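Local coordinates for DNA polymerase II large subunit (Pyrococcus horikoshii, PDB 5BKH), which carries a mini-intein that probably excises itself by protein splicing from the host DNA polymerase subunit, at residues A[12-17]-A[164-169]; A[53-58]-A[70-75]; A[66-71]-A[159-164]; A[84-89]-A[142-147]. All coordinates share one frame; numbering follows the deposited sequence.

Interaction 1 (A[12-17]-A[164-169])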
loop_
_atom_site.group_PDB
_atom_site.type_symbol
_atom_site.label_atom_id
_atom_site.label_comp_id
_atom_site.label_asym_id
_atom_site.label_seq_id
_atom_site.Cartn_x
_atom_site.Cartn_y
_atom_site.Cartn_z
ATOM N N GLY A 12 2.102 8.749 22.208
ATOM C CA GLY A 12 1.813 9.778 23.192
ATOM C C GLY A 12 2.309 9.440 24.584
ATOM O O GLY A 12 2.683 10.338 25.343
ATOM N N ASP A 13 2.337 8.155 24.937
ATOM C CA ASP A 13 2.670 7.737 26.295
ATOM C C ASP A 13 4.157 7.463 26.510
ATOM O O ASP A 13 4.535 7.011 27.597
ATOM C CB ASP A 13 1.863 6.490 26.679
ATOM C CG ASP A 13 2.106 5.326 25.740
ATOM O OD1 ASP A 13 2.711 5.536 24.669
ATOM O OD2 ASP A 13 1.685 4.199 26.073
ATOM N N THR A 14 5.006 7.719 25.517
ATOM C CA THR A 14 6.439 7.495 25.665
ATOM C C THR A 14 7.059 8.593 26.524
ATOM O O THR A 14 6.850 9.783 26.268
ATOM C CB THR A 14 7.105 7.443 24.291
ATOM O OG1 THR A 14 6.965 6.125 23.746
ATOM C CG2 THR A 14 8.576 7.797 24.385
ATOM N N ARG A 15 7.817 8.194 27.544
ATOM C CA ARG A 15 8.417 9.126 28.492
ATOM C C ARG A 15 9.854 9.439 28.095
ATOM O O ARG A 15 10.675 8.529 27.940
ATOM C CB ARG A 15 8.386 8.564 29.912
ATOM C CG ARG A 15 7.047 7.993 30.330
ATOM C CD ARG A 15 7.099 7.480 31.755
ATOM N NE ARG A 15 6.768 8.532 32.707
ATOM C CZ ARG A 15 5.533 8.841 33.075
ATOM N NH1 ARG A 15 4.485 8.196 32.588
ATOM N NH2 ARG A 15 5.344 9.826 33.950
ATOM N N ILE A 16 10.153 10.724 27.936
ATOM C CA ILE A 16 11.497 11.176 27.625
ATOM C C ILE A 16 11.941 12.109 28.737
ATOM O O ILE A 16 11.128 12.678 29.472
ATOM C CB ILE A 16 11.590 11.874 26.252
ATOM C CG1 ILE A 16 11.047 13.302 26.332
ATOM C CG2 ILE A 16 10.848 11.073 25.193
ATOM C CD1 ILE A 16 11.425 14.157 25.146
ATOM N N LEU A 17 13.252 12.274 28.849
ATOM C CA LEU A 17 13.837 12.950 29.994
ATOM C C LEU A 17 14.308 14.362 29.644
ATOM O O LEU A 17 15.064 14.582 28.682
ATOM C CB LEU A 17 14.928 12.068 30.611
ATOM C CG LEU A 17 16.025 12.486 31.581
ATOM C CD1 LEU A 17 16.356 11.360 32.497
ATOM C CD2 LEU A 17 17.249 12.622 30.739
ATOM N N VAL A 164 17.077 11.251 21.814
ATOM C CA VAL A 164 16.246 11.409 22.998
ATOM C C VAL A 164 16.502 10.243 23.944
ATOM O O VAL A 164 16.826 9.131 23.518
ATOM C CB VAL A 164 14.755 11.531 22.593
ATOM C CG1 VAL A 164 13.904 10.454 23.223
ATOM C CG2 VAL A 164 14.233 12.906 22.950
ATOM N N ILE A 165 16.373 10.503 25.242
ATOM C CA ILE A 165 16.721 9.529 26.268
ATOM C C ILE A 165 15.433 8.962 26.845
ATOM O O ILE A 165 14.702 9.644 27.572
ATOM C CB ILE A 165 17.604 10.147 27.358
ATOM C CG1 ILE A 165 18.915 10.630 26.736
ATOM C CG2 ILE A 165 17.878 9.129 28.455
ATOM C CD1 ILE A 165 19.539 11.793 27.455
ATOM N N ILE A 166 15.171 7.700 26.527
ATOM C CA ILE A 166 13.968 6.996 26.948
ATOM C C ILE A 166 14.405 5.920 27.929
ATOM O O ILE A 166 15.121 4.985 27.547
ATOM C CB ILE A 166 13.233 6.377 25.751
ATOM C CG1 ILE A 166 12.838 7.461 24.748
ATOM C CG2 ILE A 166 12.017 5.599 26.228
ATOM C CD1 ILE A 166 11.911 6.985 23.654
ATOM N N ASN A 167 13.964 6.042 29.183
ATOM C CA ASN A 167 14.455 5.196 30.265
ATOM C C ASN A 167 15.972 5.304 30.343
ATOM O O ASN A 167 16.506 6.364 30.681
ATOM C CB ASN A 167 14.026 3.739 30.071
ATOM C CG ASN A 167 12.531 3.548 30.211
ATOM O OD1 ASN A 167 11.868 4.266 30.960
ATOM N ND2 ASN A 167 11.989 2.578 29.480
ATOM N N GLU A 168 16.671 4.220 30.006
ATOM C CA GLU A 168 18.127 4.203 30.018
ATOM C C GLU A 168 18.733 4.324 28.627
ATOM O O GLU A 168 19.955 4.471 28.511
ATOM C CB GLU A 168 18.632 2.913 30.680
ATOM C CG GLU A 168 18.202 2.746 32.132
ATOM C CD GLU A 168 19.259 2.072 32.993
ATOM O OE1 GLU A 168 19.578 0.894 32.724
ATOM O OE2 GLU A 168 19.758 2.710 33.946
ATOM N N ASN A 169 17.918 4.284 27.580
ATOM C CA ASN A 169 18.405 4.133 26.218
ATOM C C ASN A 169 18.429 5.458 25.465
ATOM O O ASN A 169 17.669 6.385 25.756
ATOM C CB ASN A 169 17.545 3.126 25.455
ATOM C CG ASN A 169 17.647 1.725 26.028
ATOM O OD1 ASN A 169 16.652 1.139 26.451
ATOM N ND2 ASN A 169 18.860 1.182 26.043
#
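Ile16 sets CG1 between its backbone N and carbonyl carbon (chi1 78°), which leaves CG2 beside the N and facing Val164, while Ile166 runs its chain out (chi2 -170°) until CD1 reaches Thr14. The contact belongs to the Hint (Hedgehog/intein) fold and brings the start of the chain against a short strand close to its end, which turns back through a type II' beta turn from Ile166 to Asn169. The strand axes of 15-17 and 164-166 are splayed by 123°, far from regular antiparallel pairing, and one weak backbone bond links them, Leu17 N to Ile165 O at 3.3 Å. Side chains carry the rest. Ile16 CG2 lies 3.7 Å from Val164 CG1, the two side chains meeting nearly at right angles, and Ile16 CD1 comes 3.8 Å from Val164 CG2. Leu156 of strand 153-158 packs on both residues. Beyond them, Leu17 CD2 meets Ile165 CD1 at 4.1 Å; Leu133 packs on Leu17 and Ile128 on Ile165, both from the second subunit. Thr14 divides its branches: OG1 bonds to Gln174, probably the last residue of the intein, at its C-terminal splice junction, whereas CG2 touches Ile166 CD1 at 3.5 Å.

Interaction 2 (A[53-58]-A[70-75])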
loop_
_atom_site.group_PDB
_atom_site.type_symbol
_atom_site.label_atom_id
_atom_site.label_comp_id
_atom_site.label_asym_id
_atom_site.label_seq_id
_atom_site.Cartn_x
_atom_site.Cartn_y
_atom_site.Cartn_z
ATOM N N VAL A 53 6.946 26.959 30.216
ATOM C CA VAL A 53 7.822 26.605 31.327
ATOM C C VAL A 53 9.227 26.463 30.758
ATOM O O VAL A 53 9.400 26.022 29.618
ATOM C CB VAL A 53 7.345 25.312 32.029
ATOM C CG1 VAL A 53 8.486 24.626 32.767
ATOM C CG2 VAL A 53 6.194 25.608 32.986
ATOM N N ASP A 54 10.231 26.878 31.534
ATOM C CA ASP A 54 11.623 26.717 31.129
ATOM C C ASP A 54 11.915 25.261 30.787
ATOM O O ASP A 54 12.014 24.413 31.679
ATOM C CB ASP A 54 12.564 27.207 32.230
ATOM C CG ASP A 54 12.857 28.690 32.126
ATOM O OD1 ASP A 54 12.150 29.486 32.782
ATOM O OD2 ASP A 54 13.795 29.059 31.388
ATOM N N ILE A 55 12.049 24.966 29.497
ATOM C CA ILE A 55 12.144 23.602 28.991
ATOM C C ILE A 55 13.517 23.392 28.370
ATOM O O ILE A 55 14.066 24.296 27.729
ATOM C CB ILE A 55 11.022 23.311 27.969
ATOM C CG1 ILE A 55 10.735 21.811 27.873
ATOM C CG2 ILE A 55 11.351 23.885 26.590
ATOM C CD1 ILE A 55 10.342 21.180 29.169
ATOM N N LYS A 56 14.083 22.206 28.592
ATOM C CA LYS A 56 15.197 21.725 27.785
ATOM C C LYS A 56 15.120 20.207 27.742
ATOM O O LYS A 56 14.681 19.571 28.701
ATOM C CB LYS A 56 16.551 22.196 28.333
ATOM C CG LYS A 56 16.993 23.555 27.795
ATOM C CD LYS A 56 18.467 23.589 27.449
ATOM C CE LYS A 56 19.041 24.981 27.662
ATOM N NZ LYS A 56 20.403 25.115 27.074
ATOM N N VAL A 57 15.520 19.627 26.615
ATOM C CA VAL A 57 15.475 18.178 26.447
ATOM C C VAL A 57 16.889 17.629 26.581
ATOM O O VAL A 57 17.855 18.246 26.101
ATOM C CB VAL A 57 14.831 17.785 25.098
ATOM C CG1 VAL A 57 15.546 18.436 23.954
ATOM C CG2 VAL A 57 14.803 16.279 24.915
ATOM N N TYR A 58 17.023 16.477 27.251
ATOM C CA TYR A 58 18.325 15.838 27.398
ATOM C C TYR A 58 18.632 15.001 26.158
ATOM O O TYR A 58 17.864 14.098 25.800
ATOM C CB TYR A 58 18.318 14.976 28.654
ATOM C CG TYR A 58 18.676 15.693 29.942
ATOM C CD1 TYR A 58 17.737 15.850 30.964
ATOM C CD2 TYR A 58 19.984 16.086 30.195
ATOM C CE1 TYR A 58 18.066 16.486 32.140
ATOM C CE2 TYR A 58 20.325 16.703 31.392
ATOM C CZ TYR A 58 19.357 16.893 32.362
ATOM O OH TYR A 58 19.693 17.502 33.553
ATOM N N THR A 70 19.631 20.483 25.265
ATOM C CA THR A 70 19.373 21.214 24.035
ATOM C C THR A 70 17.956 21.771 24.044
ATOM O O THR A 70 17.097 21.372 24.843
ATOM C CB THR A 70 19.626 20.348 22.787
ATOM O OG1 THR A 70 19.993 21.193 21.688
ATOM C CG2 THR A 70 18.399 19.554 22.406
ATOM N N ASP A 71 17.740 22.727 23.145
ATOM C CA ASP A 71 16.502 23.489 23.104
ATOM C C ASP A 71 15.431 22.751 22.316
ATOM O O ASP A 71 15.702 22.159 21.265
ATOM C CB ASP A 71 16.746 24.865 22.484
ATOM C CG ASP A 71 17.556 25.774 23.385
ATOM O OD1 ASP A 71 17.352 25.727 24.617
ATOM O OD2 ASP A 71 18.397 26.536 22.861
ATOM N N ILE A 72 14.205 22.802 22.831
ATOM C CA ILE A 72 13.042 22.214 22.176
ATOM C C ILE A 72 12.438 23.290 21.280
ATOM O O ILE A 72 11.694 24.152 21.748
ATOM C CB ILE A 72 12.026 21.700 23.196
ATOM C CG1 ILE A 72 12.653 20.631 24.089
ATOM C CG2 ILE A 72 10.791 21.172 22.487
ATOM C CD1 ILE A 72 11.637 19.795 24.839
ATOM N N GLU A 73 12.755 23.245 19.984
ATOM C CA GLU A 73 12.239 24.260 19.073
ATOM C C GLU A 73 10.733 24.103 18.874
ATOM O O GLU A 73 9.957 25.023 19.153
ATOM C CB GLU A 73 12.980 24.188 17.738
ATOM C CG GLU A 73 14.465 24.497 17.852
ATOM C CD GLU A 73 15.208 24.303 16.545
ATOM O OE1 GLU A 73 14.662 23.632 15.643
ATOM O OE2 GLU A 73 16.341 24.818 16.420
ATOM N N GLU A 74 10.301 22.934 18.408
ATOM C CA GLU A 74 8.893 22.666 18.167
ATOM C C GLU A 74 8.500 21.337 18.792
ATOM O O GLU A 74 9.321 20.425 18.917
ATOM C CB GLU A 74 8.580 22.629 16.667
ATOM C CG GLU A 74 8.936 23.897 15.922
ATOM C CD GLU A 74 9.101 23.663 14.436
ATOM O OE1 GLU A 74 8.873 22.519 13.989
ATOM O OE2 GLU A 74 9.456 24.619 13.715
ATOM N N VAL A 75 7.235 21.235 19.188
ATOM C CA VAL A 75 6.621 19.959 19.535
ATOM C C VAL A 75 5.415 19.766 18.626
ATOM O O VAL A 75 4.600 20.682 18.459
ATOM C CB VAL A 75 6.219 19.890 21.018
ATOM C CG1 VAL A 75 5.889 18.456 21.413
ATOM C CG2 VAL A 75 7.330 20.433 21.886
#
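Val57 and Thr70 form an antiparallel hydrogen-bonded pair, with Val57 N to Thr70 O at 2.9 Å and Thr70 N to Val57 O at 3.0 Å, after which the chains part, the axes of strands 55-58 and 72-75 lying at 93° to one another. This is one end of the beta hairpin made by strands 55-61 and 66-78 in the intein's splicing domain. Val57 and Thr70 lie side by side and point the same way, Val57 CG1 touching Thr70 CG2 at 3.4 Å. Val57 places CG1 in the fork between its N and carbonyl carbon (chi1 56°), and the same methyl meets Ile72 CG1 at 3.6 Å. Although the backbones have diverged, Ile72 reaches back toward strand 55-58: its CD1 lies 3.8 Å from Ile55 CG1 and also touches Val57 CB. Leu156 and Ala158 of strand 153-158 pack on this apolar group. Lys56, meanwhile, bends at chi2 and chi3 and lays CG, CD and CE past Asp71 OD1, CE at 3.6 Å. Its NZ makes only a long salt bridge to that oxygen, at 4.0 Å. Thr70 OG1 and Asp71 OD2 are engaged by Lys159 instead. The chemistry divides: two backbone bonds and the aliphatic branches give the junction its hold, whereas the Lys56–Asp71 attraction is probably modest, with the carboxylate shared between two lysines.

Interaction 3 (A[66-71]-A[159-164])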
loop_
_atom_site.group_PDB
_atom_site.type_symbol
_atom_site.label_atom_id
_atom_site.label_comp_id
_atom_site.label_asym_id
_atom_site.label_seq_id
_atom_site.Cartn_x
_atom_site.Cartn_y
_atom_site.Cartn_z
ATOM N N LYS A 66 29.034 12.865 25.515
ATOM C CA LYS A 66 28.564 13.500 26.740
ATOM C C LYS A 66 27.066 13.757 26.678
ATOM O O LYS A 66 26.541 14.187 25.648
ATOM C CB LYS A 66 29.305 14.825 26.999
ATOM C CG LYS A 66 30.823 14.689 27.090
ATOM C CD LYS A 66 31.442 15.789 27.940
ATOM C CE LYS A 66 32.507 15.236 28.880
ATOM N NZ LYS A 66 32.421 15.821 30.248
ATOM N N VAL A 67 26.378 13.492 27.788
ATOM C CA VAL A 67 24.985 13.901 27.921
ATOM C C VAL A 67 24.913 15.422 27.948
ATOM O O VAL A 67 25.713 16.085 28.622
ATOM C CB VAL A 67 24.366 13.286 29.188
ATOM C CG1 VAL A 67 22.966 13.816 29.412
ATOM C CG2 VAL A 67 24.359 11.770 29.085
ATOM N N VAL A 68 23.953 15.991 27.210
ATOM C CA VAL A 68 23.893 17.433 27.003
ATOM C C VAL A 68 22.442 17.909 27.019
ATOM O O VAL A 68 21.505 17.134 26.828
ATOM C CB VAL A 68 24.593 17.827 25.679
ATOM C CG1 VAL A 68 23.761 17.395 24.486
ATOM C CG2 VAL A 68 24.910 19.319 25.639
ATOM N N LEU A 69 22.268 19.204 27.288
ATOM C CA LEU A 69 20.982 19.887 27.191
ATOM C C LEU A 69 20.831 20.569 25.839
ATOM O O LEU A 69 21.778 21.178 25.329
ATOM C CB LEU A 69 20.834 20.927 28.301
ATOM C CG LEU A 69 20.765 20.382 29.724
ATOM C CD1 LEU A 69 20.805 21.515 30.712
ATOM C CD2 LEU A 69 19.451 19.609 29.892
ATOM N N THR A 70 19.631 20.483 25.265
ATOM C CA THR A 70 19.373 21.214 24.035
ATOM C C THR A 70 17.956 21.771 24.044
ATOM O O THR A 70 17.097 21.372 24.843
ATOM C CB THR A 70 19.626 20.348 22.787
ATOM O OG1 THR A 70 19.993 21.193 21.688
ATOM C CG2 THR A 70 18.399 19.554 22.406
ATOM N N ASP A 71 17.740 22.727 23.145
ATOM C CA ASP A 71 16.502 23.489 23.104
ATOM C C ASP A 71 15.431 22.751 22.316
ATOM O O ASP A 71 15.702 22.159 21.265
ATOM C CB ASP A 71 16.746 24.865 22.484
ATOM C CG ASP A 71 17.556 25.774 23.385
ATOM O OD1 ASP A 71 17.352 25.727 24.617
ATOM O OD2 ASP A 71 18.397 26.536 22.861
ATOM N N LYS A 159 17.314 21.272 18.773
ATOM C CA LYS A 159 18.416 21.960 18.120
ATOM C C LYS A 159 19.681 21.111 18.204
ATOM O O LYS A 159 20.015 20.587 19.273
ATOM C CB LYS A 159 18.627 23.335 18.757
ATOM C CG LYS A 159 19.938 24.012 18.406
ATOM C CD LYS A 159 20.408 24.897 19.548
ATOM C CE LYS A 159 19.406 26.012 19.823
ATOM N NZ LYS A 159 20.066 27.275 20.263
ATOM N N LYS A 160 20.355 20.953 17.060
ATOM C CA LYS A 160 21.624 20.239 16.945
ATOM C C LYS A 160 21.494 18.751 17.262
ATOM O O LYS A 160 21.539 17.913 16.357
ATOM C CB LYS A 160 22.686 20.876 17.849
ATOM C CG LYS A 160 24.095 20.860 17.268
ATOM C CD LYS A 160 25.054 21.693 18.107
ATOM C CE LYS A 160 26.504 21.348 17.807
ATOM N NZ LYS A 160 26.668 20.754 16.451
ATOM N N TYR A 161 21.339 18.413 18.537
ATOM C CA TYR A 161 21.332 17.025 18.986
ATOM C C TYR A 161 19.894 16.522 19.019
ATOM O O TYR A 161 19.095 16.958 19.856
ATOM C CB TYR A 161 21.999 16.913 20.353
ATOM C CG TYR A 161 23.345 17.603 20.411
ATOM C CD1 TYR A 161 24.364 17.259 19.529
ATOM C CD2 TYR A 161 23.585 18.620 21.324
ATOM C CE1 TYR A 161 25.594 17.893 19.573
ATOM C CE2 TYR A 161 24.810 19.259 21.378
ATOM C CZ TYR A 161 25.811 18.893 20.499
ATOM O OH TYR A 161 27.030 19.530 20.548
ATOM N N HIS A 162 19.572 15.591 18.120
ATOM C CA HIS A 162 18.196 15.180 17.871
ATOM C C HIS A 162 17.823 13.852 18.516
ATOM O O HIS A 162 16.699 13.380 18.328
ATOM C CB HIS A 162 17.944 15.114 16.365
ATOM C CG HIS A 162 18.475 16.300 15.621
ATOM N ND1 HIS A 162 17.994 17.576 15.822
ATOM C CD2 HIS A 162 19.444 16.406 14.683
ATOM C CE1 HIS A 162 18.645 18.417 15.039
ATOM N NE2 HIS A 162 19.531 17.733 14.338
ATOM N N THR A 163 18.723 13.242 19.268
ATOM C CA THR A 163 18.397 11.994 19.932
ATOM C C THR A 163 17.721 12.278 21.270
ATOM O O THR A 163 17.773 13.391 21.801
ATOM C CB THR A 163 19.654 11.150 20.127
ATOM O OG1 THR A 163 19.284 9.771 20.217
ATOM C CG2 THR A 163 20.379 11.561 21.391
ATOM N N VAL A 164 17.077 11.251 21.814
ATOM C CA VAL A 164 16.246 11.409 22.998
ATOM C C VAL A 164 16.502 10.243 23.944
ATOM O O VAL A 164 16.826 9.131 23.518
ATOM C CB VAL A 164 14.755 11.531 22.593
ATOM C CG1 VAL A 164 13.904 10.454 23.223
ATOM C CG2 VAL A 164 14.233 12.906 22.950
#
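Val68 leads the contact between segment 66-71, whose strand runs to Thr70, and the loop 159-164, which in this Hint-type intein domain connects strand 153-158 to strand 164-166 near the end of the chain. With chi1 at 72°, Val68 has CG1 in the position between N and carbonyl carbon, and this methyl presses against Tyr161 CD2 at 3.4 Å, the valine crossing the tyrosine side chain at about a right angle. Lys160 CG lies over one face of the same ring. At Thr70 the side chain turns polar: OG1 donates to Lys159 O, though the modelled 2.5 Å is doubtfully short. The methyl Thr70 CG2 rests 3.7 Å from Tyr161 O. Tyr161 N also points at Lys159 O, closing a classic gamma turn about Lys160. At Asp71 the backbone takes over, its O receiving Lys159 N at 3.1 Å. The two side chains of this pair run alongside each other in the same direction, the lysine bent at chi2, chi3 and chi4. That curl brings both ends of its last bond equally near the carboxylate: Lys159 NZ makes a weak hydrogen-bonded salt bridge to Asp71 OD2 at 3.2 Å, and CE lies just as close.

Interaction 4 (A[84-89]-A[142-147])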
loop_
_atom_site.group_PDB
_atom_site.type_symbol
_atom_site.label_atom_id
_atom_site.label_comp_id
_atom_site.label_asym_id
_atom_site.label_seq_id
_atom_site.Cartn_x
_atom_site.Cartn_y
_atom_site.Cartn_z
ATOM N N LEU A 84 -12.918 6.819 14.947
ATOM C CA LEU A 84 -13.962 5.882 15.323
ATOM C C LEU A 84 -15.259 6.619 15.615
ATOM O O LEU A 84 -15.287 7.838 15.801
ATOM C CB LEU A 84 -13.568 5.058 16.551
ATOM C CG LEU A 84 -12.332 4.182 16.415
ATOM C CD1 LEU A 84 -11.224 4.764 17.251
ATOM C CD2 LEU A 84 -12.648 2.762 16.839
ATOM N N ILE A 85 -16.337 5.849 15.658
ATOM C CA ILE A 85 -17.643 6.341 16.055
ATOM C C ILE A 85 -17.890 5.886 17.486
ATOM O O ILE A 85 -17.671 4.712 17.823
ATOM C CB ILE A 85 -18.739 5.828 15.109
ATOM C CG1 ILE A 85 -18.880 6.752 13.907
ATOM C CG2 ILE A 85 -20.065 5.801 15.820
ATOM C CD1 ILE A 85 -19.872 6.250 12.882
ATOM N N ARG A 86 -18.336 6.813 18.330
ATOM C CA ARG A 86 -18.617 6.572 19.738
ATOM C C ARG A 86 -20.108 6.776 19.976
ATOM O O ARG A 86 -20.635 7.873 19.743
ATOM C CB ARG A 86 -17.805 7.513 20.626
ATOM C CG ARG A 86 -17.822 7.140 22.098
ATOM C CD ARG A 86 -16.696 7.823 22.851
ATOM N NE ARG A 86 -17.181 8.508 24.042
ATOM C CZ ARG A 86 -17.408 7.916 25.208
ATOM N NH1 ARG A 86 -17.185 6.623 25.383
ATOM N NH2 ARG A 86 -17.866 8.641 26.224
ATOM N N PHE A 87 -20.774 5.715 20.421
ATOM C CA PHE A 87 -22.177 5.735 20.805
ATOM C C PHE A 87 -22.247 5.796 22.327
ATOM O O PHE A 87 -21.842 4.849 23.015
ATOM C CB PHE A 87 -22.904 4.495 20.291
ATOM C CG PHE A 87 -22.873 4.334 18.801
ATOM C CD1 PHE A 87 -23.587 5.189 17.981
ATOM C CD2 PHE A 87 -22.152 3.300 18.218
ATOM C CE1 PHE A 87 -23.569 5.031 16.606
ATOM C CE2 PHE A 87 -22.133 3.136 16.847
ATOM C CZ PHE A 87 -22.849 4.003 16.039
ATOM N N GLU A 88 -22.739 6.913 22.849
ATOM C CA GLU A 88 -23.097 7.022 24.256
ATOM C C GLU A 88 -24.553 6.599 24.378
ATOM O O GLU A 88 -25.447 7.257 23.826
ATOM C CB GLU A 88 -22.872 8.440 24.767
ATOM C CG GLU A 88 -21.689 8.562 25.716
ATOM C CD GLU A 88 -21.131 9.970 25.778
ATOM O OE1 GLU A 88 -19.892 10.112 25.863
ATOM O OE2 GLU A 88 -21.928 10.932 25.742
ATOM N N LEU A 89 -24.779 5.487 25.073
ATOM C CA LEU A 89 -26.084 4.866 25.230
ATOM C C LEU A 89 -26.633 5.120 26.631
ATOM O O LEU A 89 -25.917 5.538 27.544
ATOM C CB LEU A 89 -25.991 3.359 24.968
ATOM C CG LEU A 89 -25.104 2.907 23.807
ATOM C CD1 LEU A 89 -24.661 1.468 24.007
ATOM C CD2 LEU A 89 -25.871 3.042 22.515
ATOM N N LYS A 142 -25.945 9.866 22.453
ATOM C CA LYS A 142 -24.974 10.756 21.826
ATOM C C LYS A 142 -24.132 10.001 20.809
ATOM O O LYS A 142 -23.789 8.838 21.021
ATOM C CB LYS A 142 -24.061 11.405 22.874
ATOM C CG LYS A 142 -23.595 12.806 22.515
ATOM C CD LYS A 142 -22.533 13.298 23.489
ATOM C CE LYS A 142 -22.077 14.709 23.155
ATOM N NZ LYS A 142 -20.624 14.756 22.835
ATOM N N ILE A 143 -23.789 10.671 19.711
ATOM C CA ILE A 143 -22.933 10.103 18.676
ATOM C C ILE A 143 -21.780 11.066 18.440
ATOM O O ILE A 143 -22.005 12.239 18.117
ATOM C CB ILE A 143 -23.693 9.841 17.368
ATOM C CG1 ILE A 143 -24.780 8.794 17.600
ATOM C CG2 ILE A 143 -22.730 9.371 16.286
ATOM C CD1 ILE A 143 -25.544 8.432 16.363
ATOM N N GLU A 144 -20.554 10.571 18.587
ATOM C CA GLU A 144 -19.358 11.396 18.488
ATOM C C GLU A 144 -18.335 10.725 17.587
ATOM O O GLU A 144 -18.032 9.543 17.762
ATOM C CB GLU A 144 -18.738 11.633 19.871
ATOM C CG GLU A 144 -18.642 13.089 20.284
ATOM C CD GLU A 144 -18.013 13.258 21.654
ATOM O OE1 GLU A 144 -18.235 12.390 22.524
ATOM O OE2 GLU A 144 -17.293 14.257 21.858
ATOM N N PHE A 145 -17.784 11.474 16.644
ATOM C CA PHE A 145 -16.643 11.000 15.869
ATOM C C PHE A 145 -15.384 11.350 16.654
ATOM O O PHE A 145 -15.051 12.529 16.812
ATOM C CB PHE A 145 -16.643 11.616 14.475
ATOM C CG PHE A 145 -17.563 10.919 13.515
ATOM C CD1 PHE A 145 -18.929 11.154 13.552
ATOM C CD2 PHE A 145 -17.067 10.023 12.583
ATOM C CE1 PHE A 145 -19.783 10.511 12.675
ATOM C CE2 PHE A 145 -17.916 9.379 11.700
ATOM C CZ PHE A 145 -19.276 9.625 11.746
ATOM N N ILE A 146 -14.698 10.329 17.167
ATOM C CA ILE A 146 -13.616 10.526 18.122
ATOM C C ILE A 146 -12.311 9.977 17.558
ATOM O O ILE A 146 -12.290 9.040 16.750
ATOM C CB ILE A 146 -13.932 9.878 19.490
ATOM C CG1 ILE A 146 -14.287 8.399 19.332
ATOM C CG2 ILE A 146 -15.060 10.620 20.188
ATOM C CD1 ILE A 146 -13.124 7.456 19.579
ATOM N N GLU A 147 -11.213 10.579 18.005
ATOM C CA GLU A 147 -9.870 10.125 17.674
ATOM C C GLU A 147 -9.213 9.599 18.939
ATOM O O GLU A 147 -8.990 10.373 19.882
ATOM C CB GLU A 147 -9.043 11.260 17.076
ATOM C CG GLU A 147 -9.585 11.785 15.767
ATOM C CD GLU A 147 -8.874 13.040 15.314
ATOM O OE1 GLU A 147 -8.582 13.899 16.171
ATOM O OE2 GLU A 147 -8.611 13.168 14.104
#
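Ile85 lies over one face of the Phe145 ring, its CG1 3.8 Å from the ring centroid and 21° off the normal, a CH-pi contact made side by side across a non-hydrogen-bonded pair. Phe87 and Ile143, the next such pair on this face of the sheet, meet differently: the isoleucine approaches the ring at its edge, with Ile143 CG1 3.8 Å from Phe87 CD1 and Ile143 CD1 in the ring plane. Ile85 CG2 meanwhile lies above one face of Phe87, toward the rim, so Ile85 meets both rings with different branches. Phe145 stacks on Phe145 of the third subunit, which makes this face part of a subunit interface. On the other face Ile146 turns CG1 between its N and carbonyl carbon (chi1 54°), placing it 3.9 Å from Arg86 CB, while its CD1 comes equally near Leu84 CB. Farther along, charges take over. Arg86 NH2 is modelled as a salt bridge to Glu88 OE1 at a doubtfully short 2.5 Å, and Lys142 NZ bridges Glu144 OE1 at 3.4 Å, each within one strand. Across the strands, Glu88 OE2 instead lies against the aliphatic part of Lys142, 3.3 Å from CD. Glu88 OE1 and Glu144 OE1 stand 4.4 Å apart, a repulsion probably offset by the neighbouring cations. Paired backbone bonds join Leu84 with Ile146, Arg86 with Glu144 and Glu88 with Lys142. Such alternation of hydrogen-bonded and non-hydrogen-bonded pairs is that of a regular antiparallel beta sheet, here two inner strands of a six-stranded one.

In the fold
Interactions 1, 2 and 3 cluster at one end of an elongated chain, and interaction 4 lies on the opposite side of its centre. Interactions 2 and 3 have centres about 9 Å apart and share Thr70 and Asp71, so strand 66-78 pairs with strand 55-61 and holds the 159-164 loop at once. Interaction 1 joins them through neighbouring strands 15-20 and 55-61: Leu17 O is 3.1 Å from Tyr58 N, a probable hydrogen bond. Gln174, probably at the C-terminal splice junction, lies beside interaction 1. Interaction 4, in a separate sheet, is centred about 32 Å from interaction 1, against which Leu133 and Ile128 of the second subunit pack instead, consistent with the domain swap.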